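PDB 5C92: kelch domain-containing protein from Colletotrichum graminicola M1.001, which binds copper and, as an alcohol oxidase with a galactose oxidase-like beta-propeller and E-set domain, probably oxidises primary alcohols to aldehydes. Local coordinates for residues W182-G187 with L257-P262; M198-T203 with Q264-Q269. All coordinates share one frame; numbering follows the deposited sequence.

Interaction 1 (W182-G187 with L257-P262); sequences WSWKNG and LTLGEP. With NAG (2-acetamido-2-deoxy-beta-D-glucopyranose), chain C.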
# COMPACT_ATOMS: atom_id res chain seq x y z
N TRP A 182 2.84 9.36 -4.82
CA TRP A 182 1.52 9.17 -5.39
C TRP A 182 1.54 9.54 -6.87
O TRP A 182 1.62 10.71 -7.25
CB TRP A 182 0.48 9.96 -4.64
CG TRP A 182 0.20 9.40 -3.32
CD1 TRP A 182 0.66 9.85 -2.12
CD2 TRP A 182 -0.47 8.18 -3.07
NE1 TRP A 182 0.30 9.00 -1.11
CE2 TRP A 182 -0.35 7.93 -1.66
CE3 TRP A 182 -1.01 7.20 -3.89
CZ2 TRP A 182 -0.89 6.80 -1.04
CZ3 TRP A 182 -1.48 5.99 -3.27
CH2 TRP A 182 -1.41 5.83 -1.85
N SER A 183 1.45 8.52 -7.70
CA SER A 183 1.41 8.70 -9.13
C SER A 183 0.18 9.49 -9.57
O SER A 183 -0.96 9.35 -9.03
CB SER A 183 1.46 7.32 -9.80
OG SER A 183 2.75 6.80 -9.67
N TRP A 184 0.38 10.39 -10.51
CA TRP A 184 -0.76 11.17 -10.97
C TRP A 184 -0.67 11.42 -12.50
O TRP A 184 0.01 10.64 -13.22
CB TRP A 184 -0.86 12.43 -10.09
CG TRP A 184 -2.11 13.26 -10.16
CD1 TRP A 184 -2.17 14.62 -10.45
CD2 TRP A 184 -3.45 12.87 -9.81
NE1 TRP A 184 -3.46 15.07 -10.31
CE2 TRP A 184 -4.28 14.02 -9.98
CE3 TRP A 184 -4.05 11.67 -9.44
CZ2 TRP A 184 -5.64 14.01 -9.78
CZ3 TRP A 184 -5.41 11.66 -9.24
CH2 TRP A 184 -6.20 12.83 -9.39
N LYS A 185 -1.38 12.44 -12.98
CA LYS A 185 -1.64 12.64 -14.41
C LYS A 185 -0.35 12.85 -15.19
O LYS A 185 0.67 13.34 -14.65
CB LYS A 185 -2.60 13.82 -14.64
CG LYS A 185 -4.00 13.67 -14.07
CD LYS A 185 -4.84 14.94 -14.15
CE LYS A 185 -6.29 14.66 -13.76
NZ LYS A 185 -6.90 15.88 -13.17
N ASN A 186 -0.32 12.34 -16.41
CA ASN A 186 0.76 12.63 -17.34
C ASN A 186 2.15 12.29 -16.77
O ASN A 186 3.11 13.03 -16.95
CB ASN A 186 0.63 14.11 -17.74
CG ASN A 186 1.52 14.50 -18.91
OD1 ASN A 186 1.86 13.68 -19.76
ND2 ASN A 186 1.90 15.76 -18.95
N GLY A 187 2.28 11.12 -16.14
CA GLY A 187 3.61 10.67 -15.66
C GLY A 187 4.17 11.40 -14.43
O GLY A 187 5.35 11.26 -14.10
N LEU A 257 -5.27 15.90 1.47
CA LEU A 257 -4.69 16.59 0.33
C LEU A 257 -5.57 16.42 -0.89
O LEU A 257 -6.10 15.32 -1.18
CB LEU A 257 -3.31 16.05 -0.03
CG LEU A 257 -2.39 15.68 1.11
CD1 LEU A 257 -1.02 15.19 0.61
CD2 LEU A 257 -2.26 16.80 2.11
N THR A 258 -5.64 17.49 -1.69
CA THR A 258 -6.49 17.48 -2.90
C THR A 258 -5.60 17.91 -4.04
O THR A 258 -5.01 18.99 -4.00
CB THR A 258 -7.74 18.38 -2.82
OG1 THR A 258 -8.61 17.93 -1.81
CG2 THR A 258 -8.57 18.29 -4.14
N LEU A 259 -5.40 17.01 -4.97
CA LEU A 259 -4.48 17.22 -6.06
C LEU A 259 -5.30 17.84 -7.20
O LEU A 259 -6.45 17.48 -7.39
CB LEU A 259 -3.90 15.87 -6.53
CG LEU A 259 -2.62 15.36 -5.87
CD1 LEU A 259 -2.82 15.37 -4.38
CD2 LEU A 259 -2.34 13.95 -6.38
N GLY A 260 -4.72 18.79 -7.91
CA GLY A 260 -5.28 19.29 -9.18
C GLY A 260 -4.38 18.88 -10.32
O GLY A 260 -4.30 17.69 -10.66
N GLU A 261 -3.69 19.86 -10.91
CA GLU A 261 -2.82 19.61 -12.04
C GLU A 261 -1.47 19.42 -11.45
O GLU A 261 -1.14 20.08 -10.47
CB GLU A 261 -2.83 20.79 -13.05
CG GLU A 261 -4.10 20.93 -13.92
CD GLU A 261 -4.59 19.62 -14.52
OE1 GLU A 261 -3.89 19.07 -15.38
OE2 GLU A 261 -5.66 19.12 -14.12
N PRO A 262 -0.65 18.55 -12.07
CA PRO A 262 0.73 18.43 -11.68
C PRO A 262 1.50 19.72 -11.83
O PRO A 262 1.25 20.46 -12.75
CB PRO A 262 1.31 17.39 -12.66
CG PRO A 262 0.14 16.73 -13.28
CD PRO A 262 -1.02 17.65 -13.16
C1 NAG C . 2.75 16.28 -19.98
C2 NAG C . 1.95 17.44 -20.56
C3 NAG C . 2.85 18.29 -21.47
C4 NAG C . 4.30 18.47 -20.99
C5 NAG C . 4.90 17.26 -20.30
C6 NAG C . 6.18 17.68 -19.58
C7 NAG C . -0.49 17.13 -21.02
C8 NAG C . -1.51 16.40 -21.86
N2 NAG C . 0.80 16.86 -21.28
O3 NAG C . 2.32 19.61 -21.55
O4 NAG C . 5.16 18.76 -22.09
O5 NAG C . 3.95 16.75 -19.37
O6 NAG C . 7.12 16.60 -19.58
O7 NAG C . -0.84 17.93 -20.17

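Interaction 2 (M198-T203 with Q264-Q269); sequences MNWYDT and QAVQVQ. With NAG (2-acetamido-2-deoxy-beta-D-glucopyranose), chain C.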
# COMPACT_ATOMS: atom_id res chain seq x y z
N MET A 198 6.22 19.31 0.22
CA MET A 198 5.77 18.40 -0.84
C MET A 198 6.29 18.87 -2.17
O MET A 198 6.53 20.06 -2.35
CB MET A 198 4.24 18.38 -0.87
CG MET A 198 3.68 18.09 0.50
SD MET A 198 1.89 17.81 0.54
CE MET A 198 1.28 19.43 0.04
N ASN A 199 6.52 17.94 -3.09
CA ASN A 199 7.17 18.20 -4.37
C ASN A 199 6.56 17.33 -5.48
O ASN A 199 6.19 16.17 -5.26
CB ASN A 199 8.69 17.95 -4.32
CG ASN A 199 9.44 18.91 -3.40
OD1 ASN A 199 9.82 20.02 -3.79
ND2 ASN A 199 9.67 18.49 -2.19
N TRP A 200 6.38 17.94 -6.64
CA TRP A 200 5.98 17.22 -7.84
C TRP A 200 7.21 16.76 -8.54
O TRP A 200 8.21 17.47 -8.62
CB TRP A 200 5.19 18.10 -8.79
CG TRP A 200 3.81 18.37 -8.32
CD1 TRP A 200 3.34 19.54 -7.84
CD2 TRP A 200 2.69 17.52 -8.46
NE1 TRP A 200 2.03 19.45 -7.62
CE2 TRP A 200 1.59 18.21 -7.97
CE3 TRP A 200 2.52 16.20 -8.91
CZ2 TRP A 200 0.31 17.64 -7.92
CZ3 TRP A 200 1.27 15.65 -8.91
CH2 TRP A 200 0.18 16.35 -8.38
N TYR A 201 7.13 15.55 -9.04
CA TYR A 201 8.15 15.05 -9.92
C TYR A 201 7.49 14.65 -11.25
O TYR A 201 6.31 14.23 -11.29
CB TYR A 201 8.85 13.84 -9.33
CG TYR A 201 9.75 14.14 -8.21
CD1 TYR A 201 11.09 14.44 -8.45
CD2 TYR A 201 9.30 14.14 -6.89
CE1 TYR A 201 11.96 14.73 -7.41
CE2 TYR A 201 10.17 14.45 -5.84
CZ TYR A 201 11.50 14.72 -6.10
OH TYR A 201 12.40 14.99 -5.04
N ASP A 202 8.24 14.83 -12.34
CA ASP A 202 7.79 14.48 -13.71
C ASP A 202 8.73 13.39 -14.19
O ASP A 202 9.99 13.52 -14.13
CB ASP A 202 7.79 15.72 -14.60
CG ASP A 202 7.40 15.44 -16.04
OD1 ASP A 202 7.18 14.26 -16.43
OD2 ASP A 202 7.32 16.43 -16.78
N THR A 203 8.16 12.20 -14.41
CA THR A 203 9.02 11.05 -14.71
C THR A 203 9.33 10.89 -16.19
O THR A 203 10.15 10.04 -16.50
CB THR A 203 8.45 9.72 -14.17
OG1 THR A 203 7.14 9.51 -14.74
CG2 THR A 203 8.36 9.78 -12.63
N GLN A 264 1.05 22.22 -9.96
CA GLN A 264 0.29 23.21 -9.16
C GLN A 264 0.28 22.92 -7.67
O GLN A 264 0.59 21.82 -7.24
CB GLN A 264 -1.18 23.27 -9.62
CG GLN A 264 -1.35 23.74 -11.06
CD GLN A 264 -0.60 25.04 -11.30
OE1 GLN A 264 -0.87 26.07 -10.67
NE2 GLN A 264 0.43 24.97 -12.14
N ALA A 265 -0.18 23.88 -6.89
CA ALA A 265 -0.21 23.76 -5.45
C ALA A 265 -1.23 22.71 -5.03
O ALA A 265 -2.25 22.51 -5.67
CB ALA A 265 -0.51 25.09 -4.81
N VAL A 266 -0.89 21.94 -4.02
CA VAL A 266 -1.80 20.91 -3.55
C VAL A 266 -2.58 21.53 -2.41
O VAL A 266 -2.00 22.10 -1.52
CB VAL A 266 -1.01 19.64 -3.14
CG1 VAL A 266 -1.88 18.64 -2.43
CG2 VAL A 266 -0.45 19.00 -4.39
N GLN A 267 -3.89 21.44 -2.44
CA GLN A 267 -4.66 21.88 -1.28
C GLN A 267 -4.53 20.91 -0.07
O GLN A 267 -4.72 19.70 -0.20
CB GLN A 267 -6.14 22.03 -1.67
CG GLN A 267 -7.03 22.41 -0.50
CD GLN A 267 -8.52 22.17 -0.73
OE1 GLN A 267 -8.92 21.24 -1.41
NE2 GLN A 267 -9.32 23.00 -0.13
N VAL A 268 -4.43 21.48 1.12
CA VAL A 268 -4.28 20.77 2.36
C VAL A 268 -5.34 21.25 3.31
O VAL A 268 -5.46 22.47 3.53
CB VAL A 268 -2.90 21.00 2.94
CG1 VAL A 268 -2.71 20.32 4.27
CG2 VAL A 268 -1.84 20.51 1.99
N GLN A 269 -6.15 20.31 3.82
CA GLN A 269 -7.01 20.56 4.94
C GLN A 269 -6.63 19.76 6.17
O GLN A 269 -6.53 18.52 6.09
CB GLN A 269 -8.40 20.18 4.54
CG GLN A 269 -8.95 21.12 3.47
CD GLN A 269 -10.17 20.54 2.87
OE1 GLN A 269 -10.15 19.39 2.30
NE2 GLN A 269 -11.26 21.15 3.22
C1 NAG C . 2.75 16.28 -19.98
C2 NAG C . 1.95 17.44 -20.56
C3 NAG C . 2.85 18.29 -21.47
C4 NAG C . 4.30 18.47 -20.99
C5 NAG C . 4.90 17.26 -20.30
C6 NAG C . 6.18 17.68 -19.58
C7 NAG C . -0.49 17.13 -21.02
C8 NAG C . -1.51 16.40 -21.86
N2 NAG C . 0.80 16.86 -21.28
O3 NAG C . 2.32 19.61 -21.55
O4 NAG C . 5.16 18.76 -22.09
O5 NAG C . 3.95 16.75 -19.37
O6 NAG C . 7.12 16.60 -19.58
O7 NAG C . -0.84 17.93 -20.17

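Interaction 1 (W182-G187 with L257-P262)
Trp184 and Lys185, in the chain running on from strand 181-183, an outermost strand of one blade of the beta-propeller, meet the chain leaving strand 254-258 of another four-stranded blade. The indole of Trp184 swings across with CG anti to the backbone N (chi1 -167°), which presents one face of its five-membered ring to Leu259: methyl CD2 stands 3.8 Å from that ring's centroid, only 13° off the normal, a CH-pi contact. At the ring edge, Trp184 NE1 donates to Gly260 O over 2.8 Å in an essentially straight bond (179°), with the oxygen in the indole plane and the donor somewhat tilted from the carbonyl plane. Methyl on the face and carbonyl at the edge together fix the rotation of the buried ring. Its opposite face carries Lys185 CG, the first part of an extended chain that takes the ammonium past the indole to Glu261. The salt bridge there, Lys185 NZ to Glu261 OE2, is long at 3.6 Å and lies at the more exposed side of the contact; the bend of Glu261 at chi2 brings the carboxylate back to it. Asn186 follows with its side chain turned to the N-linked glycan, ND2 bonded to C1 of the N-acetylglucosamine. Beside Lys185 the Pro262 ring rests on the backbone, its CG 3.7 Å from Lys185 O.

Interaction 2 (M198-T203 with Q264-Q269)
Trp200 spends its indole N-H on a backbone carbonyl of a neighbouring propeller blade: NE1 donates to Gln264 O over 2.8 Å. The contact thus joins strand 197-202, an inner strand of one four-stranded beta-propeller blade, to the connection that leads into strand 267-270, the outermost strand of another. The touching parts run roughly antiparallel, 151° apart, but the nearest CA atoms are 8.4 Å apart at both Met198-Val266 and Trp200-Gln264, so the contact is made by side chains reaching across, one of them to a backbone carbonyl. The bond is moderately bent, with an N-H...O angle of 156°; its donor lies in the carbonyl plane, whereas the oxygen sits somewhat out of the indole plane. A buried polar N-H is satisfied in this way without a side-chain acceptor. Farther round the same indole, CZ2 is met obliquely by Val266 CG2 at 3.9 Å. That methyl stands beside the valine's backbone N, anti to its carbonyl carbon, and is the branch offered to the tryptophan. Two residues earlier on the strand, Met198 reaches across with its terminal methyl, the chain extended as far as SD and then bent at chi3 (-65°). CE settles against both Val266 and Val268, crossing the former side chain at about a right angle. Leu257 of strand 254-258 touches all three of these apolar side chains. At the other end of strand 197-202, Asp202 is turned to the glycan and takes a hydrogen bond from O6 of the N-acetylglucosamine. Met198 CE ends 3.8 Å from Val268 CG2.

From the N terminus the chain passes 182-187 and then 198-203 in one blade, before reaching 257-262 and 264-269 in another, so the two contacts cross: interaction 1 closes a loop of 69 intervening residues and interaction 2 one of 60. Both tie the same pair of blades together, and the centres of the two contacts lie about 7 Å apart. Within the first blade, Thr203 OG1 is hydrogen-bonded to Gly187 O, while Trp184 CD1 packs 3.6 Å from Trp200 CH2. In the second, adjacent strands 254-258 and 267-270 pair through Thr258 N and Gln267 O. The glycan spans both contacts, attached at Asn186 and held by Asp202 and Lys204.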